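Local coordinates for tailspike protein (Acinetobacter phage vB_ApiP_P1, PDB 6E1R) that probably recognises and degrades the capsular polysaccharide of its Acinetobacter host, serving the phage as a trimeric tailspike built round a parallel beta-helix, at residues A[127-132]-A[151-156]; A[187-192]-A[247-252]; A[95-100]-A[115-120]; A[220-225]-A[235-240]. All blocks are in the same frame, centred on the assembly; numbering follows the deposited sequence.

Contact 1: A[127-132]-A[151-156]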
loop_
_atom_site.group_PDB
_atom_site.type_symbol
_atom_site.label_atom_id
_atom_site.label_comp_id
_atom_site.label_asym_id
_atom_site.label_seq_id
_atom_site.Cartn_x
_atom_site.Cartn_y
_atom_site.Cartn_z
ATOM N N ALA A 127 13.961 -19.560 22.446
ATOM C CA ALA A 127 13.236 -18.300 22.388
ATOM C C ALA A 127 14.204 -17.125 22.470
ATOM O O ALA A 127 15.278 -17.215 23.071
ATOM C CB ALA A 127 12.215 -18.223 23.523
ATOM N N THR A 128 13.811 -16.014 21.845
ATOM C CA THR A 128 14.546 -14.749 21.866
ATOM C C THR A 128 15.931 -14.857 21.235
ATOM O O THR A 128 16.815 -14.050 21.537
ATOM C CB THR A 128 14.661 -14.184 23.287
ATOM O OG1 THR A 128 15.521 -15.021 24.071
ATOM C CG2 THR A 128 13.289 -14.109 23.939
ATOM N N LEU A 129 16.147 -15.830 20.352
ATOM C CA LEU A 129 17.436 -15.954 19.684
ATOM C C LEU A 129 17.608 -14.846 18.655
ATOM O O LEU A 129 16.784 -14.697 17.747
ATOM C CB LEU A 129 17.565 -17.314 19.004
ATOM C CG LEU A 129 18.783 -17.394 18.074
ATOM C CD1 LEU A 129 20.089 -17.345 18.862
ATOM C CD2 LEU A 129 18.730 -18.617 17.170
ATOM N N ARG A 130 18.681 -14.074 18.789
ATOM C CA ARG A 130 19.089 -13.107 17.776
ATOM C C ARG A 130 20.438 -13.556 17.228
ATOM O O ARG A 130 21.451 -13.497 17.933
ATOM C CB ARG A 130 19.163 -11.696 18.356
ATOM C CG ARG A 130 19.732 -10.663 17.402
ATOM C CD ARG A 130 19.851 -9.309 18.077
ATOM N NE ARG A 130 20.634 -8.367 17.283
ATOM C CZ ARG A 130 21.076 -7.200 17.739
ATOM N NH1 ARG A 130 20.806 -6.828 18.982
ATOM N NH2 ARG A 130 21.782 -6.402 16.949
ATOM N N ILE A 131 20.448 -14.007 15.977
ATOM C CA ILE A 131 21.643 -14.544 15.339
ATOM C C ILE A 131 21.855 -13.809 14.023
ATOM O O ILE A 131 20.913 -13.637 13.242
ATOM C CB ILE A 131 21.532 -16.067 15.121
ATOM C CG1 ILE A 131 22.731 -16.600 14.337
ATOM C CG2 ILE A 131 20.216 -16.429 14.438
ATOM C CD1 ILE A 131 22.720 -18.104 14.175
ATOM N N GLU A 132 23.087 -13.360 13.787
ATOM C CA GLU A 132 23.422 -12.562 12.617
ATOM C C GLU A 132 24.667 -13.128 11.944
ATOM O O GLU A 132 25.401 -13.937 12.517
ATOM C CB GLU A 132 23.640 -11.089 12.994
ATOM C CG GLU A 132 22.457 -10.446 13.703
ATOM C CD GLU A 132 22.726 -9.011 14.113
ATOM O OE1 GLU A 132 23.890 -8.692 14.435
ATOM O OE2 GLU A 132 21.774 -8.202 14.121
ATOM N N PRO A 151 16.156 -30.513 9.212
ATOM C CA PRO A 151 16.003 -29.059 9.340
ATOM C C PRO A 151 17.191 -28.456 10.075
ATOM O O PRO A 151 17.631 -28.976 11.102
ATOM C CB PRO A 151 14.704 -28.907 10.140
ATOM C CG PRO A 151 14.570 -30.196 10.884
ATOM C CD PRO A 151 15.128 -31.246 9.969
ATOM N N ILE A 152 17.720 -27.357 9.530
ATOM C CA ILE A 152 18.835 -26.669 10.177
ATOM C C ILE A 152 18.423 -26.185 11.561
ATOM O O ILE A 152 19.153 -26.356 12.544
ATOM C CB ILE A 152 19.332 -25.510 9.295
ATOM C CG1 ILE A 152 19.964 -26.053 8.012
ATOM C CG2 ILE A 152 20.314 -24.637 10.058
ATOM C CD1 ILE A 152 20.463 -24.977 7.075
ATOM N N PHE A 153 17.242 -25.581 11.657
ATOM C CA PHE A 153 16.657 -25.182 12.927
ATOM C C PHE A 153 15.319 -25.882 13.108
ATOM O O PHE A 153 14.571 -26.072 12.143
ATOM C CB PHE A 153 16.473 -23.662 13.016
ATOM C CG PHE A 153 17.760 -22.905 13.191
ATOM C CD1 PHE A 153 18.353 -22.806 14.439
ATOM C CD2 PHE A 153 18.372 -22.286 12.113
ATOM C CE1 PHE A 153 19.534 -22.109 14.609
ATOM C CE2 PHE A 153 19.553 -21.588 12.276
ATOM C CZ PHE A 153 20.136 -21.499 13.526
ATOM N N THR A 154 15.025 -26.266 14.345
ATOM C CA THR A 154 13.784 -26.947 14.689
ATOM C C THR A 154 12.964 -26.047 15.603
ATOM O O THR A 154 13.399 -25.717 16.711
ATOM C CB THR A 154 14.062 -28.290 15.364
ATOM O OG1 THR A 154 14.579 -29.214 14.398
ATOM C CG2 THR A 154 12.791 -28.854 15.973
ATOM N N VAL A 155 11.787 -25.648 15.132
ATOM C CA VAL A 155 10.893 -24.804 15.917
ATOM C C VAL A 155 10.224 -25.657 16.985
ATOM O O VAL A 155 9.673 -26.724 16.692
ATOM C CB VAL A 155 9.856 -24.124 15.011
ATOM C CG1 VAL A 155 8.953 -23.220 15.829
ATOM C CG2 VAL A 155 10.554 -23.336 13.913
ATOM N N LYS A 156 10.268 -25.186 18.229
ATOM C CA LYS A 156 9.707 -25.935 19.341
ATOM C C LYS A 156 8.181 -25.882 19.316
ATOM O O LYS A 156 7.568 -25.026 18.672
ATOM C CB LYS A 156 10.224 -25.384 20.667
ATOM C CG LYS A 156 11.734 -25.446 20.827
ATOM C CD LYS A 156 12.171 -24.759 22.108
ATOM C CE LYS A 156 13.667 -24.880 22.318
ATOM N NZ LYS A 156 14.091 -24.251 23.599
#

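Contact 2: A[187-192]-A[247-252]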
loop_
_atom_site.group_PDB
_atom_site.type_symbol
_atom_site.label_atom_id
_atom_site.label_comp_id
_atom_site.label_asym_id
_atom_site.label_seq_id
_atom_site.Cartn_x
_atom_site.Cartn_y
_atom_site.Cartn_z
ATOM N N ASN A 187 3.474 -28.790 14.857
ATOM C CA ASN A 187 2.986 -27.497 14.367
ATOM C C ASN A 187 3.395 -26.349 15.287
ATOM O O ASN A 187 2.602 -25.450 15.577
ATOM C CB ASN A 187 1.469 -27.520 14.170
ATOM C CG ASN A 187 1.029 -28.562 13.163
ATOM O OD1 ASN A 187 0.364 -29.537 13.511
ATOM N ND2 ASN A 187 1.393 -28.356 11.903
ATOM N N GLY A 188 4.642 -26.378 15.753
ATOM C CA GLY A 188 5.125 -25.328 16.626
ATOM C C GLY A 188 5.212 -23.992 15.914
ATOM O O GLY A 188 5.475 -23.911 14.713
ATOM N N TYR A 189 5.000 -22.924 16.677
ATOM C CA TYR A 189 4.917 -21.576 16.127
ATOM C C TYR A 189 6.308 -20.965 16.002
ATOM O O TYR A 189 7.030 -20.840 16.998
ATOM C CB TYR A 189 4.032 -20.694 17.005
ATOM C CG TYR A 189 2.661 -20.411 16.437
ATOM C CD1 TYR A 189 2.382 -20.620 15.091
ATOM C CD2 TYR A 189 1.644 -19.925 17.247
ATOM C CE1 TYR A 189 1.126 -20.351 14.573
ATOM C CE2 TYR A 189 0.390 -19.656 16.740
ATOM C CZ TYR A 189 0.135 -19.871 15.404
ATOM O OH TYR A 189 -1.116 -19.601 14.904
ATOM N N LEU A 190 6.682 -20.585 14.781
ATOM C CA LEU A 190 7.835 -19.713 14.556
ATOM C C LEU A 190 7.291 -18.291 14.609
ATOM O O LEU A 190 6.958 -17.691 13.586
ATOM C CB LEU A 190 8.512 -20.026 13.226
ATOM C CG LEU A 190 10.015 -19.749 13.087
ATOM C CD1 LEU A 190 10.541 -20.305 11.770
ATOM C CD2 LEU A 190 10.338 -18.269 13.200
ATOM N N SER A 191 7.191 -17.750 15.819
ATOM C CA SER A 191 6.408 -16.551 16.081
ATOM C C SER A 191 7.298 -15.346 16.351
ATOM O O SER A 191 8.351 -15.464 16.986
ATOM C CB SER A 191 5.470 -16.775 17.270
ATOM O OG SER A 191 4.840 -15.567 17.659
ATOM N N GLN A 192 6.855 -14.187 15.865
ATOM C CA GLN A 192 7.478 -12.890 16.129
ATOM C C GLN A 192 8.961 -12.895 15.760
ATOM O O GLN A 192 9.841 -12.593 16.568
ATOM C CB GLN A 192 7.263 -12.472 17.586
ATOM C CG GLN A 192 5.804 -12.201 17.926
ATOM C CD GLN A 192 5.611 -11.677 19.334
ATOM O OE1 GLN A 192 6.541 -11.668 20.138
ATOM N NE2 GLN A 192 4.396 -11.232 19.638
ATOM N N GLU A 247 -2.591 -21.152 13.688
ATOM C CA GLU A 247 -2.788 -20.820 12.287
ATOM C C GLU A 247 -1.680 -19.897 11.788
ATOM O O GLU A 247 -1.261 -18.984 12.508
ATOM C CB GLU A 247 -4.148 -20.144 12.081
ATOM C CG GLU A 247 -5.326 -20.983 12.561
ATOM C CD GLU A 247 -6.644 -20.235 12.504
ATOM O OE1 GLU A 247 -6.631 -19.026 12.190
ATOM O OE2 GLU A 247 -7.695 -20.854 12.776
ATOM N N PRO A 248 -1.190 -20.099 10.564
ATOM C CA PRO A 248 -0.140 -19.216 10.036
ATOM C C PRO A 248 -0.667 -17.832 9.685
ATOM O O PRO A 248 -1.293 -17.652 8.637
ATOM C CB PRO A 248 0.357 -19.959 8.786
ATOM C CG PRO A 248 -0.298 -21.318 8.816
ATOM C CD PRO A 248 -1.543 -21.170 9.620
ATOM N N ASN A 249 -0.395 -16.844 10.535
ATOM C CA ASN A 249 -0.982 -15.519 10.407
ATOM C C ASN A 249 0.096 -14.444 10.315
ATOM O O ASN A 249 1.241 -14.644 10.724
ATOM C CB ASN A 249 -1.894 -15.203 11.600
ATOM C CG ASN A 249 -2.949 -16.264 11.829
ATOM O OD1 ASN A 249 -3.381 -16.942 10.898
ATOM N ND2 ASN A 249 -3.374 -16.410 13.078
ATOM N N ALA A 250 -0.289 -13.298 9.748
ATOM C CA ALA A 250 0.462 -12.045 9.866
ATOM C C ALA A 250 1.900 -12.179 9.359
ATOM O O ALA A 250 2.867 -11.905 10.070
ATOM C CB ALA A 250 0.442 -11.543 11.313
ATOM N N ASN A 251 2.031 -12.592 8.103
ATOM C CA ASN A 251 3.336 -12.763 7.471
ATOM C C ASN A 251 3.431 -11.816 6.281
ATOM O O ASN A 251 2.696 -11.968 5.300
ATOM C CB ASN A 251 3.542 -14.219 7.063
ATOM C CG ASN A 251 3.541 -15.156 8.257
ATOM O OD1 ASN A 251 4.121 -14.850 9.299
ATOM N ND2 ASN A 251 2.867 -16.289 8.122
ATOM N N THR A 252 4.339 -10.845 6.368
ATOM C CA THR A 252 4.496 -9.805 5.362
ATOM C C THR A 252 5.863 -9.906 4.702
ATOM O O THR A 252 6.866 -10.200 5.363
ATOM C CB THR A 252 4.318 -8.408 5.971
ATOM O OG1 THR A 252 3.412 -8.476 7.080
ATOM C CG2 THR A 252 3.793 -7.429 4.936
#

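Contact 3: A[95-100]-A[115-120]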
loop_
_atom_site.group_PDB
_atom_site.type_symbol
_atom_site.label_atom_id
_atom_site.label_comp_id
_atom_site.label_asym_id
_atom_site.label_seq_id
_atom_site.Cartn_x
_atom_site.Cartn_y
_atom_site.Cartn_z
ATOM N N ALA A 95 26.899 -29.626 17.219
ATOM C CA ALA A 95 26.961 -29.478 18.669
ATOM C C ALA A 95 27.479 -28.105 19.071
ATOM O O ALA A 95 27.076 -27.568 20.109
ATOM C CB ALA A 95 27.835 -30.576 19.273
ATOM N N ALA A 96 28.365 -27.519 18.262
ATOM C CA ALA A 96 28.847 -26.173 18.546
ATOM C C ALA A 96 27.735 -25.147 18.382
ATOM O O ALA A 96 27.611 -24.221 19.194
ATOM C CB ALA A 96 30.028 -25.835 17.640
ATOM N N LEU A 97 26.913 -25.295 17.340
ATOM C CA LEU A 97 25.806 -24.366 17.144
ATOM C C LEU A 97 24.781 -24.496 18.263
ATOM O O LEU A 97 24.255 -23.488 18.749
ATOM C CB LEU A 97 25.152 -24.603 15.783
ATOM C CG LEU A 97 24.021 -23.647 15.392
ATOM C CD1 LEU A 97 24.509 -22.208 15.363
ATOM C CD2 LEU A 97 23.424 -24.039 14.050
ATOM N N ASP A 98 24.504 -25.727 18.701
ATOM C CA ASP A 98 23.556 -25.932 19.793
ATOM C C ASP A 98 24.017 -25.225 21.060
ATOM O O ASP A 98 23.217 -24.569 21.739
ATOM C CB ASP A 98 23.363 -27.428 20.046
ATOM C CG ASP A 98 22.291 -27.710 21.082
ATOM O OD1 ASP A 98 21.118 -27.359 20.837
ATOM O OD2 ASP A 98 22.622 -28.290 22.137
ATOM N N LEU A 99 25.305 -25.340 21.391
ATOM C CA LEU A 99 25.838 -24.614 22.537
ATOM C C LEU A 99 25.783 -23.108 22.319
ATOM O O LEU A 99 25.621 -22.348 23.278
ATOM C CB LEU A 99 27.272 -25.067 22.815
ATOM C CG LEU A 99 28.002 -24.426 23.995
ATOM C CD1 LEU A 99 27.197 -24.581 25.273
ATOM C CD2 LEU A 99 29.380 -25.047 24.147
ATOM N N ALA A 100 25.898 -22.662 21.067
ATOM C CA ALA A 100 25.859 -21.232 20.780
ATOM C C ALA A 100 24.468 -20.654 21.018
ATOM O O ALA A 100 24.325 -19.609 21.665
ATOM C CB ALA A 100 26.317 -20.977 19.343
ATOM N N PHE A 115 32.010 -17.704 10.477
ATOM C CA PHE A 115 32.417 -18.491 9.321
ATOM C C PHE A 115 31.292 -19.455 8.975
ATOM O O PHE A 115 30.428 -19.754 9.804
ATOM C CB PHE A 115 33.736 -19.239 9.568
ATOM C CG PHE A 115 33.610 -20.423 10.486
ATOM C CD1 PHE A 115 33.651 -20.260 11.861
ATOM C CD2 PHE A 115 33.474 -21.702 9.973
ATOM C CE1 PHE A 115 33.544 -21.348 12.706
ATOM C CE2 PHE A 115 33.365 -22.795 10.813
ATOM C CZ PHE A 115 33.402 -22.617 12.181
ATOM N N ASP A 116 31.310 -19.940 7.735
ATOM C CA ASP A 116 30.219 -20.773 7.245
ATOM C C ASP A 116 30.189 -22.099 7.992
ATOM O O ASP A 116 31.206 -22.793 8.093
ATOM C CB ASP A 116 30.357 -21.007 5.741
ATOM C CG ASP A 116 30.243 -19.724 4.937
ATOM O OD1 ASP A 116 29.630 -18.758 5.439
ATOM O OD2 ASP A 116 30.765 -19.682 3.803
ATOM N N LEU A 117 29.016 -22.453 8.506
ATOM C CA LEU A 117 28.843 -23.660 9.295
ATOM C C LEU A 117 28.243 -24.778 8.452
ATOM O O LEU A 117 27.515 -24.537 7.485
ATOM C CB LEU A 117 27.948 -23.386 10.506
ATOM C CG LEU A 117 28.438 -22.304 11.470
ATOM C CD1 LEU A 117 27.510 -22.189 12.667
ATOM C CD2 LEU A 117 29.860 -22.590 11.914
ATOM N N ARG A 118 28.559 -26.013 8.838
ATOM C CA ARG A 118 27.998 -27.209 8.225
ATOM C C ARG A 118 27.508 -28.117 9.342
ATOM O O ARG A 118 28.280 -28.468 10.240
ATOM C CB ARG A 118 29.043 -27.922 7.361
ATOM C CG ARG A 118 29.616 -27.054 6.251
ATOM C CD ARG A 118 30.612 -27.819 5.396
ATOM N NE ARG A 118 29.963 -28.793 4.527
ATOM C CZ ARG A 118 29.444 -28.502 3.338
ATOM N NH1 ARG A 118 29.494 -27.260 2.876
ATOM N NH2 ARG A 118 28.871 -29.452 2.612
ATOM N N VAL A 119 26.233 -28.495 9.289
ATOM C CA VAL A 119 25.578 -29.207 10.379
ATOM C C VAL A 119 24.892 -30.450 9.831
ATOM O O VAL A 119 24.333 -30.431 8.728
ATOM C CB VAL A 119 24.568 -28.307 11.130
ATOM C CG1 VAL A 119 25.289 -27.148 11.805
ATOM C CG2 VAL A 119 23.495 -27.787 10.182
ATOM N N ASN A 120 24.945 -31.537 10.602
ATOM C CA ASN A 120 24.242 -32.766 10.269
ATOM C C ASN A 120 23.183 -33.114 11.303
ATOM O O ASN A 120 22.489 -34.125 11.147
ATOM C CB ASN A 120 25.221 -33.942 10.128
ATOM C CG ASN A 120 25.912 -34.292 11.432
ATOM O OD1 ASN A 120 25.925 -33.506 12.378
ATOM N ND2 ASN A 120 26.497 -35.482 11.485
#

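Contact 4: A[220-225]-A[235-240]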
loop_
_atom_site.group_PDB
_atom_site.type_symbol
_atom_site.label_atom_id
_atom_site.label_comp_id
_atom_site.label_asym_id
_atom_site.label_seq_id
_atom_site.Cartn_x
_atom_site.Cartn_y
_atom_site.Cartn_z
ATOM N N CYS A 220 14.435 -10.820 1.340
ATOM C CA CYS A 220 14.948 -12.177 1.334
ATOM C C CYS A 220 14.922 -12.725 -0.088
ATOM O O CYS A 220 14.262 -12.184 -0.979
ATOM C CB CYS A 220 14.128 -13.069 2.265
ATOM S SG CYS A 220 14.248 -12.614 4.008
ATOM N N ASP A 221 15.661 -13.808 -0.300
ATOM C CA ASP A 221 15.745 -14.432 -1.611
ATOM C C ASP A 221 15.461 -15.919 -1.473
ATOM O O ASP A 221 16.029 -16.585 -0.602
ATOM C CB ASP A 221 17.118 -14.201 -2.250
ATOM C CG ASP A 221 17.178 -14.672 -3.689
ATOM O OD1 ASP A 221 17.028 -15.889 -3.924
ATOM O OD2 ASP A 221 17.363 -13.822 -4.586
ATOM N N PHE A 222 14.591 -16.433 -2.340
ATOM C CA PHE A 222 14.182 -17.834 -2.322
ATOM C C PHE A 222 14.449 -18.439 -3.697
ATOM O O PHE A 222 13.679 -18.223 -4.639
ATOM C CB PHE A 222 12.710 -17.975 -1.943
ATOM C CG PHE A 222 12.400 -17.576 -0.528
ATOM C CD1 PHE A 222 12.181 -16.249 -0.197
ATOM C CD2 PHE A 222 12.313 -18.532 0.469
ATOM C CE1 PHE A 222 11.888 -15.882 1.102
ATOM C CE2 PHE A 222 12.020 -18.172 1.771
ATOM C CZ PHE A 222 11.808 -16.845 2.088
ATOM N N GLY A 223 15.542 -19.188 -3.810
ATOM C CA GLY A 223 15.787 -20.034 -4.959
ATOM C C GLY A 223 16.452 -19.390 -6.155
ATOM O O GLY A 223 16.482 -20.010 -7.224
ATOM N N THR A 224 17.002 -18.182 -6.018
ATOM C CA THR A 224 17.709 -17.582 -7.146
ATOM C C THR A 224 19.029 -18.298 -7.392
ATOM O O THR A 224 19.354 -18.657 -8.530
ATOM C CB THR A 224 17.944 -16.091 -6.905
ATOM O OG1 THR A 224 16.689 -15.436 -6.682
ATOM C CG2 THR A 224 18.627 -15.458 -8.110
ATOM N N TYR A 225 19.801 -18.518 -6.333
ATOM C CA TYR A 225 21.103 -19.158 -6.421
ATOM C C TYR A 225 20.991 -20.617 -6.000
ATOM O O TYR A 225 20.146 -20.985 -5.179
ATOM C CB TYR A 225 22.127 -18.430 -5.547
ATOM C CG TYR A 225 22.242 -16.958 -5.860
ATOM C CD1 TYR A 225 23.092 -16.506 -6.861
ATOM C CD2 TYR A 225 21.494 -16.018 -5.162
ATOM C CE1 TYR A 225 23.198 -15.158 -7.155
ATOM C CE2 TYR A 225 21.592 -14.670 -5.449
ATOM C CZ TYR A 225 22.446 -14.246 -6.446
ATOM O OH TYR A 225 22.549 -12.904 -6.735
ATOM N N LYS A 235 10.546 -25.728 -2.699
ATOM C CA LYS A 235 9.408 -24.904 -2.326
ATOM C C LYS A 235 9.893 -23.839 -1.355
ATOM O O LYS A 235 10.645 -24.142 -0.423
ATOM C CB LYS A 235 8.284 -25.739 -1.704
ATOM C CG LYS A 235 7.086 -24.914 -1.256
ATOM C CD LYS A 235 5.957 -25.789 -0.737
ATOM C CE LYS A 235 5.380 -26.649 -1.852
ATOM N NZ LYS A 235 4.273 -27.524 -1.376
ATOM N N ALA A 236 9.469 -22.596 -1.579
ATOM C CA ALA A 236 9.948 -21.494 -0.757
ATOM C C ALA A 236 9.436 -21.614 0.673
ATOM O O ALA A 236 10.221 -21.642 1.628
ATOM C CB ALA A 236 9.532 -20.159 -1.374
ATOM N N ILE A 237 8.119 -21.682 0.843
ATOM C CA ILE A 237 7.500 -21.654 2.163
ATOM C C ILE A 237 6.369 -22.673 2.221
ATOM O O ILE A 237 5.569 -22.787 1.286
ATOM C CB ILE A 237 6.983 -20.239 2.509
ATOM C CG1 ILE A 237 8.152 -19.257 2.607
ATOM C CG2 ILE A 237 6.185 -20.247 3.805
ATOM C CD1 ILE A 237 7.731 -17.832 2.803
ATOM N N ARG A 238 6.313 -23.417 3.326
ATOM C CA ARG A 238 5.200 -24.315 3.640
ATOM C C ARG A 238 4.896 -24.147 5.124
ATOM O O ARG A 238 5.635 -24.659 5.971
ATOM C CB ARG A 238 5.511 -25.777 3.353
ATOM C CG ARG A 238 4.274 -26.651 3.541
ATOM C CD ARG A 238 4.610 -28.118 3.757
ATOM N NE ARG A 238 4.934 -28.881 2.562
ATOM C CZ ARG A 238 5.375 -30.135 2.603
ATOM N NH1 ARG A 238 5.540 -30.735 3.775
ATOM N NH2 ARG A 238 5.646 -30.789 1.483
ATOM N N SER A 239 3.821 -23.438 5.437
ATOM C CA SER A 239 3.416 -23.218 6.820
ATOM C C SER A 239 2.144 -24.025 7.050
ATOM O O SER A 239 1.062 -23.635 6.606
ATOM C CB SER A 239 3.209 -21.733 7.103
ATOM O OG SER A 239 4.378 -20.994 6.798
ATOM N N LEU A 240 2.273 -25.144 7.754
ATOM C CA LEU A 240 1.144 -26.001 8.076
ATOM C C LEU A 240 0.836 -25.879 9.561
ATOM O O LEU A 240 1.719 -26.085 10.401
ATOM C CB LEU A 240 1.430 -27.456 7.705
ATOM C CG LEU A 240 1.822 -27.704 6.246
ATOM C CD1 LEU A 240 1.862 -29.194 5.943
ATOM C CD2 LEU A 240 0.881 -26.979 5.291
#

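Contact 1: A[127-132]-A[151-156]
Phe153 reaches from the corner at residues 152-153 toward Leu129 and Ile131, and its ring carries both van der Waals contacts of this pair of segments. Its CG stands beside the backbone N and anti to the carbonyl carbon (chi1 -73°), which aims the ring across the interior at the strand. Followed outward, CB and CG still lie well short of that strand. CE1 comes first, with CD2 of Leu129 at 4.4 Å, and CZ follows, with CD1 of Ile131 at 4.3 Å. Both methyls approach the ring obliquely. Ile131 delivers its methyl through an extended chain, CG1 anti to the backbone N (chi1 175°) and CD1 anti to CA. The segments share no hydrogen bond, and their closest CA atoms, those of Leu129 and Phe153, are 11.5 Å apart, so only the ends of long apolar side chains bridge the gap.

Arg130, between the two aliphatic residues, lies on the other side of the strand, where its guanidinium forms a salt bridge to OE2 of Glu132 that is long and weak as a hydrogen bond (NH2 to OE2 3.4 Å); Lys168 of the second subunit pairs with the same carboxylate. Within the chain, Leu129 and Ile131 bond through their backbones to strand 164-167, while Phe153 and Ile152 pack on Phe171 of strand 169-173. The contact thus crosses the interior of the beta-helix, from the face bordering the second subunit to strand 151-155.

Contact 2: A[187-192]-A[247-252]
Tyr189 and Glu247 account for most of the buried surface, and they meet through the phenol of one and the backbone of the other. The Tyr189 hydroxyl is modelled as donating to the main-chain oxygen of Glu247, a bond whose detail is doubtful because the OH to O separation of 2.5 Å is too short. More telling is the direction of approach: Glu247 O sits at the edge of the Tyr189 ring, near its plane, with Tyr189 CZ 3.3 Å from Glu247 O and Tyr189 CE1 3.4 Å from Glu247 O. The carbonyl therefore meets the hydroxyl-bearing rim rather than a ring face. A chi1 of -105° swings the ring out from strand 189-196, whose backbone is well separated from the loop, the CA atoms of Tyr189 and Pro248 being 8.3 Å apart.

Glu247 offers little of its side chain here. CB is 4.2 Å from Tyr189 OH, and beyond it the extended chain carries OE2 to the backbone N of Gly244. Asn249 comes near the same hydroxyl, ND2 lying 4.3 Å from Tyr189 OH, but its OD1 is engaged by the N of Thr274; a sodium ion is bound about 4 Å from this side chain.

Round the tyrosine, Phe159 meets the ring at about 65°, and Asn211 and Ile213 of strand 208-213 pack against it. Chemically, one aromatic hydroxyl probably serves a main-chain carbonyl and would tie the loop ahead of strand 251-254 to an earlier coil, while the Glu247 carboxylate serves its own loop.

Contact 3: A[95-100]-A[115-120]
Leu97 of helix 94-106 divides its two methyls between Leu117 and Val119, and this fork is the whole contact. CD1 of Leu97 meets CD1 of Leu117 at 4.0 Å, methyl against methyl, with the two side chains crossing obliquely. CD2 of Leu97 takes the neighbouring inward position, 4.3 Å from CG1 of Val119. The fork is placed by a torsion that sets CG of Leu97 anti to the backbone N (chi1 -177°) and sends it off the helix toward strand 117-119; CA of Leu97 lies 8.3 Å from CA of Val119. Leu117 is held from a second side too: its CD2 lies 3.5 Å above the plane of the Phe115 ring, offset toward the rim, and that ring in turn meets His93 edge-to-face.

Outside this packed strip the segments part. Ala95 is on the exposed side of the helix, and Arg118, alternating with Leu117 and Val119 along the strand, extends outward to an exposed position. Polar groups gather at the margins instead: Asp116 OD1 pairs with Arg142, and the backbone N of Asn120 bonds to the side chains of Asp92, just before the helix, and Ser94, its first residue.

With no hydrogen bond across it, the join rests wholly on aliphatic contact and burial. Such chemistry suits a helix lying over the first coils of a beta-helix, where it probably shields the apolar interior, as in other beta-helical proteins with a terminal capping helix.

Contact 4: A[220-225]-A[235-240]
Phe222 and Ala236 bring the two backbones to their closest, CA to CA 5.8 Å, each at a place where the chain bends. Strand 221-222 gives way to Gly223, whose positive phi of 86° turns the chain aside, and the second segment rounds a corner at Ala236 before running on as strand 237-239. The first bend is tied by an Asx motif. Asp221 OD1 accepts from the backbone N of Thr224 (3.1 Å, 153° at the hydrogen), and OD2 accepts from OG1 of Thr224 at 2.7 Å, both through syn lone pairs, so the carboxylate grips one residue twice.

No hydrogen bond crosses the contact, which consists of apolar side-chain packing. Phe222, with CG beside its backbone N (chi1 -67°), brings CB and CD2 against the corner: CB of Ala236 is 3.7 Å from CD2 and 3.9 Å from CB of Phe222. One step further out, CE2 meets CG1 of Ile237 at 4.1 Å. Both aliphatic groups approach the ring obliquely.

Along the beta-helix axis the Phe222 ring is stacked with Phe200 and Phe258, residues of the two strands that flank 221-222, forming an aromatic ladder through successive coils. Ala236 also packs on Phe258, and Ile237 on Ile267 and Trp276, while Tyr225, beyond the bend, leans on Ser163 of the third subunit.

From the N terminus, contact 3 closes first, a short loop joining helix 94-106 to strand 117-119. Contact 1 follows in series, bridging 127-132 and 151-156, and the two touch where Phe153 CZ lies 4.2 Å from Leu97 CD2, continuing the apolar interior from the helix into the coils. Contact 2 then opens a much longer loop, from 187-192 to 247-252, with contact 4 nested inside it. Val155 packs against the backbone around Tyr189, linking contacts 1 and 2, while Asn187 ND2 and Leu240 O, 2.7 Å apart in a probable hydrogen bond, join contacts 2 and 4. Contacts 3 and 4, with centres about 22 Å apart, involve the same long row of parallel strands without touching.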